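Local coordinates for Mll2253 protein (Mesorhizobium loti, PDB 3Q63) that is of unknown function but belongs to the AHA1 family of Bet v 1-like proteins and may, as in related proteins, bind a partner protein or ligand, at residues 15-20 / 104-109; 38-43 / 52-57. One frame throughout, in Å; residues are numbered along the deposited sequence.

Contact 1: 15-20 / 104-109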
ATOM      1  N   ARG B  15       3.906 -11.945 -18.241  1.00 20.16           N
ATOM      2  CA  ARG B  15       2.526 -11.896 -18.676  1.00 22.03           C
ATOM      3  C   ARG B  15       2.462 -11.624 -20.166  1.00 21.23           C
ATOM      4  O   ARG B  15       3.295 -10.893 -20.704  1.00 22.80           O
ATOM      5  CB  ARG B  15       1.775 -10.776 -17.937  1.00 24.57           C
ATOM      6  CG  ARG B  15       1.574 -10.981 -16.420  1.00 29.05           C
ATOM      7  CD  ARG B  15       0.255 -11.690 -16.119  1.00 31.53           C
ATOM      8  NE  ARG B  15      -0.016 -11.808 -14.684  1.00 35.82           N
ATOM      9  CZ  ARG B  15       0.617 -12.642 -13.862  1.00 36.91           C
ATOM     10  NH1 ARG B  15       1.566 -13.445 -14.321  1.00 36.34           N
ATOM     11  NH2 ARG B  15       0.301 -12.676 -12.573  1.00 37.71           N
ATOM     12  N   GLN B  16       1.487 -12.227 -20.834  1.00 20.20           N
ATOM     13  CA  GLN B  16       1.290 -11.997 -22.262  1.00 20.98           C
ATOM     14  C   GLN B  16       0.150 -10.986 -22.301  1.00 20.58           C
ATOM     15  O   GLN B  16      -0.948 -11.267 -21.818  1.00 22.01           O
ATOM     16  CB  GLN B  16       0.875 -13.293 -22.969  1.00 18.72           C
ATOM     17  CG  GLN B  16       0.486 -13.114 -24.429  1.00 19.48           C
ATOM     18  CD  GLN B  16       1.596 -12.499 -25.265  1.00 21.91           C
ATOM     19  OE1 GLN B  16       2.726 -12.999 -25.304  1.00 23.69           O
ATOM     20  NE2 GLN B  16       1.276 -11.411 -25.950  1.00 21.60           N
ATOM     21  N   ILE B  17       0.416  -9.810 -22.856  1.00 20.58           N
ATOM     22  CA  ILE B  17      -0.587  -8.751 -22.927  1.00 23.13           C
ATOM     23  C   ILE B  17      -1.076  -8.541 -24.353  1.00 22.73           C
ATOM     24  O   ILE B  17      -0.278  -8.332 -25.271  1.00 23.49           O
ATOM     25  CB  ILE B  17      -0.020  -7.415 -22.378  1.00 24.09           C
ATOM     26  CG1 ILE B  17       0.437  -7.608 -20.926  1.00 27.52           C
ATOM     27  CG2 ILE B  17      -1.078  -6.322 -22.457  1.00 22.89           C
ATOM     28  CD1 ILE B  17       1.006  -6.353 -20.276  1.00 28.67           C
ATOM     29  N   SER B  18      -2.395  -8.601 -24.523  1.00 21.41           N
ATOM     30  CA  SER B  18      -3.031  -8.444 -25.827  1.00 23.67           C
ATOM     31  C   SER B  18      -3.149  -6.990 -26.283  1.00 23.31           C
ATOM     32  O   SER B  18      -4.221  -6.544 -26.701  1.00 23.90           O
ATOM     33  CB  SER B  18      -4.423  -9.080 -25.805  1.00 26.02           C
ATOM     34  OG  SER B  18      -4.331 -10.486 -25.679  1.00 32.43           O
ATOM     35  N   HIS B  19      -2.045  -6.258 -26.193  1.00 20.47           N
ATOM     36  CA  HIS B  19      -2.000  -4.867 -26.603  1.00 20.06           C
ATOM     37  C   HIS B  19      -0.616  -4.612 -27.176  1.00 19.62           C
ATOM     38  O   HIS B  19       0.344  -5.298 -26.827  1.00 18.70           O
ATOM     39  CB  HIS B  19      -2.263  -3.945 -25.406  1.00 19.37           C
ATOM     40  CG  HIS B  19      -3.640  -4.083 -24.841  1.00 19.95           C
ATOM     41  ND1 HIS B  19      -4.728  -3.421 -25.369  1.00 20.25           N
ATOM     42  CD2 HIS B  19      -4.124  -4.869 -23.850  1.00 20.05           C
ATOM     43  CE1 HIS B  19      -5.822  -3.796 -24.731  1.00 21.65           C
ATOM     44  NE2 HIS B  19      -5.484  -4.677 -23.805  1.00 21.61           N
ATOM     45  N   PRO B  20      -0.504  -3.641 -28.091  1.00 20.28           N
ATOM     46  CA  PRO B  20       0.778  -3.300 -28.713  1.00 21.50           C
ATOM     47  C   PRO B  20       1.741  -2.717 -27.692  1.00 21.58           C
ATOM     48  O   PRO B  20       1.316  -2.116 -26.704  1.00 21.59           O
ATOM     49  CB  PRO B  20       0.387  -2.303 -29.804  1.00 21.17           C
ATOM     50  CG  PRO B  20      -0.882  -1.699 -29.286  1.00 22.85           C
ATOM     51  CD  PRO B  20      -1.607  -2.890 -28.712  1.00 22.13           C
ATOM     52  N   THR B 104       2.101  -7.954 -26.670  1.00 18.96           N
ATOM     53  CA  THR B 104       3.399  -7.723 -26.067  1.00 18.26           C
ATOM     54  C   THR B 104       3.633  -8.615 -24.868  1.00 19.09           C
ATOM     55  O   THR B 104       2.772  -8.742 -23.998  1.00 16.19           O
ATOM     56  CB  THR B 104       3.529  -6.280 -25.578  1.00 20.05           C
ATOM     57  OG1 THR B 104       2.987  -5.389 -26.561  1.00 20.41           O
ATOM     58  CG2 THR B 104       4.989  -5.941 -25.343  1.00 20.40           C
ATOM     59  N   HIS B 105       4.803  -9.235 -24.823  1.00 16.67           N
ATOM     60  CA  HIS B 105       5.142 -10.080 -23.695  1.00 18.97           C
ATOM     61  C   HIS B 105       5.905  -9.203 -22.696  1.00 18.75           C
ATOM     62  O   HIS B 105       6.913  -8.588 -23.039  1.00 19.10           O
ATOM     63  CB  HIS B 105       5.995 -11.263 -24.157  1.00 18.33           C
ATOM     64  CG  HIS B 105       6.533 -12.092 -23.034  1.00 18.66           C
ATOM     65  ND1 HIS B 105       7.616 -11.704 -22.274  1.00 20.16           N
ATOM     66  CD2 HIS B 105       6.127 -13.281 -22.528  1.00 18.44           C
ATOM     67  CE1 HIS B 105       7.855 -12.617 -21.353  1.00 19.78           C
ATOM     68  NE2 HIS B 105       6.966 -13.585 -21.483  1.00 18.94           N
ATOM     69  N   LEU B 106       5.405  -9.143 -21.464  1.00 18.67           N
ATOM     70  CA  LEU B 106       6.013  -8.328 -20.418  1.00 17.08           C
ATOM     71  C   LEU B 106       6.669  -9.163 -19.317  1.00 18.27           C
ATOM     72  O   LEU B 106       6.064 -10.101 -18.799  1.00 18.95           O
ATOM     73  CB  LEU B 106       4.949  -7.420 -19.778  1.00 15.72           C
ATOM     74  CG  LEU B 106       5.398  -6.580 -18.575  1.00 15.54           C
ATOM     75  CD1 LEU B 106       6.439  -5.577 -19.031  1.00 16.53           C
ATOM     76  CD2 LEU B 106       4.214  -5.861 -17.932  1.00 13.37           C
ATOM     77  N   ARG B 107       7.907  -8.820 -18.973  1.00 17.74           N
ATOM     78  CA  ARG B 107       8.626  -9.498 -17.900  1.00 18.54           C
ATOM     79  C   ARG B 107       9.002  -8.438 -16.878  1.00 19.09           C
ATOM     80  O   ARG B 107       9.451  -7.350 -17.241  1.00 20.03           O
ATOM     81  CB  ARG B 107       9.910 -10.159 -18.408  1.00 20.83           C
ATOM     82  CG  ARG B 107      10.659 -10.946 -17.330  1.00 22.16           C
ATOM     83  CD  ARG B 107      11.948 -11.566 -17.861  1.00 24.52           C
ATOM     84  NE  ARG B 107      12.966 -10.555 -18.124  1.00 27.18           N
ATOM     85  CZ  ARG B 107      14.132 -10.801 -18.713  1.00 31.49           C
ATOM     86  NH1 ARG B 107      14.430 -12.033 -19.106  1.00 31.63           N
ATOM     87  NH2 ARG B 107      14.998  -9.814 -18.912  1.00 30.57           N
HETATM   88  N   MSE B 108       8.811  -8.748 -15.604  1.00 19.12           N
HETATM   89  CA  MSE B 108       9.159  -7.820 -14.538  1.00 18.57           C
HETATM   90  C   MSE B 108      10.135  -8.552 -13.639  1.00 19.43           C
HETATM   91  O   MSE B 108       9.848  -9.652 -13.159  1.00 19.16           O
HETATM   92  CB  MSE B 108       7.910  -7.429 -13.752  1.00 18.77           C
HETATM   93  CG  MSE B 108       8.091  -6.293 -12.744  1.00 23.45           C
HETATM   94 SE   MSE B 108       9.221  -6.688 -11.202  1.00 29.63          SE
HETATM   95  CE  MSE B 108       8.381  -8.306 -10.556  1.00 23.98           C
ATOM     96  N   GLU B 109      11.306  -7.959 -13.441  1.00 18.73           N
ATOM     97  CA  GLU B 109      12.307  -8.552 -12.570  1.00 19.53           C
ATOM     98  C   GLU B 109      12.601  -7.544 -11.472  1.00 17.65           C
ATOM     99  O   GLU B 109      12.931  -6.395 -11.749  1.00 15.24           O
ATOM    100  CB  GLU B 109      13.601  -8.854 -13.329  1.00 22.61           C
ATOM    101  CG  GLU B 109      13.494  -9.958 -14.367  1.00 30.11           C
ATOM    102  CD  GLU B 109      14.774 -10.097 -15.174  1.00 35.04           C
ATOM    103  OE1 GLU B 109      15.045  -9.210 -16.020  1.00 38.14           O
ATOM    104  OE2 GLU B 109      15.509 -11.086 -14.954  1.00 35.99           O
TER
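The hydroxyl of T104 carries a strand pairing beyond the point where one strand stops. Its OG1 donates to O of H19 at 2.7 Å, in the plane of that carbonyl. The chain has by then left strand 15-17 through an inverse gamma turn centred on S18, and P20 follows as the N-cap of a helix. With OG1 anti to the carbonyl carbon (chi1 -43°), the hydroxyl lies beside the threonine's own backbone N. That N makes a 2.8 Å bond to O of I17, so one residue grips both the strand end and the turn. The return bond, I17 N to T104 O, is also 2.8 Å, and R15 and L106 form a second antiparallel hydrogen-bonded pair.

I17, T104 and L106 share a face of the sheet, where each touches L24 of helix 21-29. I17 and L106 lie side by side, CD1 of I17 being 4.0 Å from CD2 of L106. On the other face Q16 and H105 cross at about a right angle, while NE2 of Q16 is hydrogen-bonded to OG1 of T100.

An alanine in place of T104 would probably leave the H19 carbonyl without its hydroxyl donor and the turn less firmly held. Since NE2 of H19 also bonds OD1 of D140, H19 is held through its backbone carbonyl by T104 and through its ring by helix 118-141, joining the strand exit to that helix.

Contact 2: 38-43 / 52-57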
ATOM      1  N   LEU B  38      -0.997   1.078 -10.452  1.00 17.70           N
ATOM      2  CA  LEU B  38      -0.033   1.006  -9.367  1.00 18.86           C
ATOM      3  C   LEU B  38      -0.530   1.911  -8.242  1.00 17.47           C
ATOM      4  O   LEU B  38      -1.345   1.489  -7.422  1.00 17.89           O
ATOM      5  CB  LEU B  38       1.341   1.448  -9.867  1.00 18.46           C
ATOM      6  CG  LEU B  38       2.499   1.191  -8.913  1.00 23.48           C
ATOM      7  CD1 LEU B  38       2.675  -0.314  -8.676  1.00 23.91           C
ATOM      8  CD2 LEU B  38       3.752   1.783  -9.506  1.00 21.88           C
HETATM    9  N   MSE B  39      -0.044   3.150  -8.209  1.00 17.20           N
HETATM   10  CA  MSE B  39      -0.476   4.131  -7.214  1.00 18.61           C
HETATM   11  C   MSE B  39       0.172   5.486  -7.474  1.00 19.44           C
HETATM   12  O   MSE B  39       0.981   5.635  -8.392  1.00 19.33           O
HETATM   13  CB  MSE B  39      -0.145   3.655  -5.790  1.00 20.91           C
HETATM   14  CG  MSE B  39       1.336   3.654  -5.443  1.00 22.73           C
HETATM   15 SE   MSE B  39       1.735   2.711  -3.780  1.00 32.49          SE
HETATM   16  CE  MSE B  39       2.001   0.921  -4.476  1.00 23.98           C
ATOM     17  N   LYS B  40      -0.218   6.465  -6.661  1.00 20.20           N
ATOM     18  CA  LYS B  40       0.276   7.836  -6.728  1.00 20.30           C
ATOM     19  C   LYS B  40       1.780   7.855  -6.971  1.00 20.05           C
ATOM     20  O   LYS B  40       2.529   7.116  -6.333  1.00 17.18           O
ATOM     21  CB  LYS B  40      -0.028   8.546  -5.410  1.00 23.25           C
ATOM     22  CG  LYS B  40      -0.393  10.016  -5.526  1.00 27.91           C
ATOM     23  CD  LYS B  40       0.700  10.852  -6.149  1.00 30.98           C
ATOM     24  CE  LYS B  40       0.326  12.335  -6.104  1.00 35.09           C
ATOM     25  NZ  LYS B  40       0.111  12.813  -4.702  1.00 34.00           N
ATOM     26  N   ASN B  41       2.223   8.716  -7.880  1.00 17.79           N
ATOM     27  CA  ASN B  41       3.636   8.790  -8.204  1.00 15.76           C
ATOM     28  C   ASN B  41       3.955  10.039  -9.002  1.00 16.50           C
ATOM     29  O   ASN B  41       3.062  10.676  -9.559  1.00 15.63           O
ATOM     30  CB  ASN B  41       4.027   7.599  -9.064  1.00 15.65           C
ATOM     31  CG  ASN B  41       3.391   7.659 -10.439  1.00 14.95           C
ATOM     32  OD1 ASN B  41       2.201   7.373 -10.601  1.00 17.29           O
ATOM     33  ND2 ASN B  41       4.175   8.061 -11.436  1.00 13.72           N
ATOM     34  N   ASP B  42       5.243  10.366  -9.056  1.00 16.98           N
ATOM     35  CA  ASP B  42       5.732  11.509  -9.824  1.00 19.21           C
ATOM     36  C   ASP B  42       6.865  11.030 -10.731  1.00 17.71           C
ATOM     37  O   ASP B  42       7.919  11.656 -10.828  1.00 16.88           O
ATOM     38  CB  ASP B  42       6.218  12.639  -8.899  1.00 20.21           C
ATOM     39  CG  ASP B  42       7.235  12.173  -7.860  1.00 24.13           C
ATOM     40  OD1 ASP B  42       8.033  13.019  -7.406  1.00 24.68           O
ATOM     41  OD2 ASP B  42       7.231  10.983  -7.484  1.00 25.56           O
ATOM     42  N   PHE B  43       6.620   9.903 -11.395  1.00 17.12           N
ATOM     43  CA  PHE B  43       7.570   9.287 -12.314  1.00 19.59           C
ATOM     44  C   PHE B  43       7.878  10.169 -13.529  1.00 19.02           C
ATOM     45  O   PHE B  43       7.066  10.993 -13.932  1.00 17.16           O
ATOM     46  CB  PHE B  43       7.000   7.950 -12.815  1.00 18.31           C
ATOM     47  CG  PHE B  43       7.817   7.309 -13.901  1.00 18.78           C
ATOM     48  CD1 PHE B  43       8.912   6.513 -13.584  1.00 17.14           C
ATOM     49  CD2 PHE B  43       7.516   7.535 -15.248  1.00 18.87           C
ATOM     50  CE1 PHE B  43       9.702   5.955 -14.585  1.00 18.85           C
ATOM     51  CE2 PHE B  43       8.304   6.981 -16.260  1.00 19.93           C
ATOM     52  CZ  PHE B  43       9.401   6.187 -15.928  1.00 18.97           C
ATOM     53  N   ASN B  52       8.896   9.254  -6.032  1.00 18.56           N
ATOM     54  CA  ASN B  52       8.292   8.415  -5.013  1.00 18.09           C
ATOM     55  C   ASN B  52       7.005   7.813  -5.542  1.00 18.83           C
ATOM     56  O   ASN B  52       6.394   8.321  -6.480  1.00 19.18           O
ATOM     57  CB  ASN B  52       7.959   9.218  -3.746  1.00 18.79           C
ATOM     58  CG  ASN B  52       9.187   9.745  -3.050  1.00 19.01           C
ATOM     59  OD1 ASN B  52       9.548  10.904  -3.211  1.00 20.85           O
ATOM     60  ND2 ASN B  52       9.846   8.889  -2.277  1.00 17.12           N
ATOM     61  N   ILE B  53       6.613   6.716  -4.917  1.00 16.10           N
ATOM     62  CA  ILE B  53       5.389   6.013  -5.237  1.00 16.60           C
ATOM     63  C   ILE B  53       4.774   5.903  -3.841  1.00 17.62           C
ATOM     64  O   ILE B  53       5.380   5.318  -2.941  1.00 18.78           O
ATOM     65  CB  ILE B  53       5.692   4.617  -5.830  1.00 16.60           C
ATOM     66  CG1 ILE B  53       6.432   4.771  -7.161  1.00 17.87           C
ATOM     67  CG2 ILE B  53       4.402   3.854  -6.079  1.00 15.59           C
ATOM     68  CD1 ILE B  53       6.731   3.442  -7.863  1.00 19.66           C
ATOM     69  N   SER B  54       3.601   6.499  -3.648  1.00 16.96           N
ATOM     70  CA  SER B  54       2.968   6.493  -2.333  1.00 16.38           C
ATOM     71  C   SER B  54       1.512   6.041  -2.324  1.00 17.23           C
ATOM     72  O   SER B  54       0.782   6.197  -3.307  1.00 15.68           O
ATOM     73  CB  SER B  54       3.075   7.888  -1.701  1.00 15.18           C
ATOM     74  OG  SER B  54       2.370   8.856  -2.465  1.00 15.33           O
ATOM     75  N   ALA B  55       1.101   5.492  -1.184  1.00 16.13           N
ATOM     76  CA  ALA B  55      -0.251   4.981  -0.994  1.00 15.14           C
ATOM     77  C   ALA B  55      -1.118   5.928  -0.169  1.00 14.93           C
ATOM     78  O   ALA B  55      -0.603   6.781   0.552  1.00 15.19           O
ATOM     79  CB  ALA B  55      -0.180   3.621  -0.306  1.00 18.71           C
ATOM     80  N   ASP B  56      -2.435   5.764  -0.247  1.00 16.03           N
ATOM     81  CA  ASP B  56      -3.327   6.642   0.508  1.00 16.21           C
ATOM     82  C   ASP B  56      -3.212   6.484   2.022  1.00 16.26           C
ATOM     83  O   ASP B  56      -3.487   7.427   2.759  1.00 17.72           O
ATOM     84  CB  ASP B  56      -4.788   6.426   0.095  1.00 17.08           C
ATOM     85  CG  ASP B  56      -5.077   6.912  -1.319  1.00 20.00           C
ATOM     86  OD1 ASP B  56      -4.351   7.805  -1.811  1.00 21.46           O
ATOM     87  OD2 ASP B  56      -6.043   6.411  -1.924  1.00 20.02           O
ATOM     88  N   TRP B  57      -2.796   5.307   2.480  1.00 15.50           N
ATOM     89  CA  TRP B  57      -2.676   5.041   3.913  1.00 17.98           C
ATOM     90  C   TRP B  57      -1.369   5.508   4.559  1.00 18.70           C
ATOM     91  O   TRP B  57      -1.162   5.314   5.761  1.00 18.65           O
ATOM     92  CB  TRP B  57      -2.883   3.551   4.187  1.00 18.21           C
ATOM     93  CG  TRP B  57      -2.110   2.632   3.289  1.00 18.67           C
ATOM     94  CD1 TRP B  57      -2.535   2.084   2.116  1.00 19.47           C
ATOM     95  CD2 TRP B  57      -0.810   2.089   3.537  1.00 20.84           C
ATOM     96  NE1 TRP B  57      -1.588   1.223   1.623  1.00 21.63           N
ATOM     97  CE2 TRP B  57      -0.516   1.209   2.477  1.00 21.79           C
ATOM     98  CE3 TRP B  57       0.134   2.258   4.557  1.00 20.46           C
ATOM     99  CZ2 TRP B  57       0.685   0.497   2.406  1.00 21.80           C
ATOM    100  CZ3 TRP B  57       1.328   1.551   4.485  1.00 22.55           C
ATOM    101  CH2 TRP B  57       1.591   0.682   3.418  1.00 20.80           C
TER
HETATM  102  O   HOH W   1      -2.365   5.954  -4.753  1.00 15.59           O
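I53 meets L38 and N41 across an irregular beta hairpin at the margin of the helix-grip sheet expected of a Bet v 1-like protein, and with M39 and S54 it accounts for nearly half of the buried surface. Its outer arm is extended (chi2 -178°), and CD1 reaches CD2 of L38 at 3.8 Å, the two side chains crossing at about a right angle. CG1 lies beside CB of N41, its partner in a non-hydrogen-bonded antiparallel pair. On the backbone, CA of I53 approaches O of K40 at 3.3 Å in a CA-H...O contact.

The side chain of selenomethionine M39 lies against the backbone carbonyl of S54, its SE 3.6 Å from O of S54 and 4.1 Å from CB of A55. The same side chain packs against F131 of helix 118-141 and W57 of the second subunit, so it joins this hairpin to both the long helix and the dimer interface.

S54 contributes chiefly through its backbone. Its N donates to O of K40 at 3.0 Å, tilted 32° from the plane of that carbonyl, while its own O receives a weak bond from a water that also accepts from K40 N. Its OG sits near CB of K40 and bonds NE of R119 of the second subunit, so the serine ties the hairpin to the second subunit.

Next to the hairpin's turn, D42 N makes only a weak bond to N52 O, and a side chain supplies the stronger link. With CG of D42 set between its backbone N and carbonyl carbon (chi1 53°), OD2 accepts N52 N through its syn lone pair at 2.8 Å, the N-H pointing at it almost straight (172°).

From the N terminus, strand 9-17 comes first and passes through 15-20 into helix 21-29; helix 31-37 then leads to 38-43. Contact 2 closes at once, a short hairpin in which 52-57 returns after eight intervening residues. Contact 1 closes much later, when 104-109 comes back to 15-20 across 83 residues, so contact 2 is nested inside its loop. Both belong to one antiparallel sheet, each at one of its outermost strands within the chain. Their centres are 22 Å apart, on opposite sides of the chain's centre, and they do not touch. Helix 118-141 is shared, reached by side chains of both contacts, whereas the second subunit meets contact 2 alone.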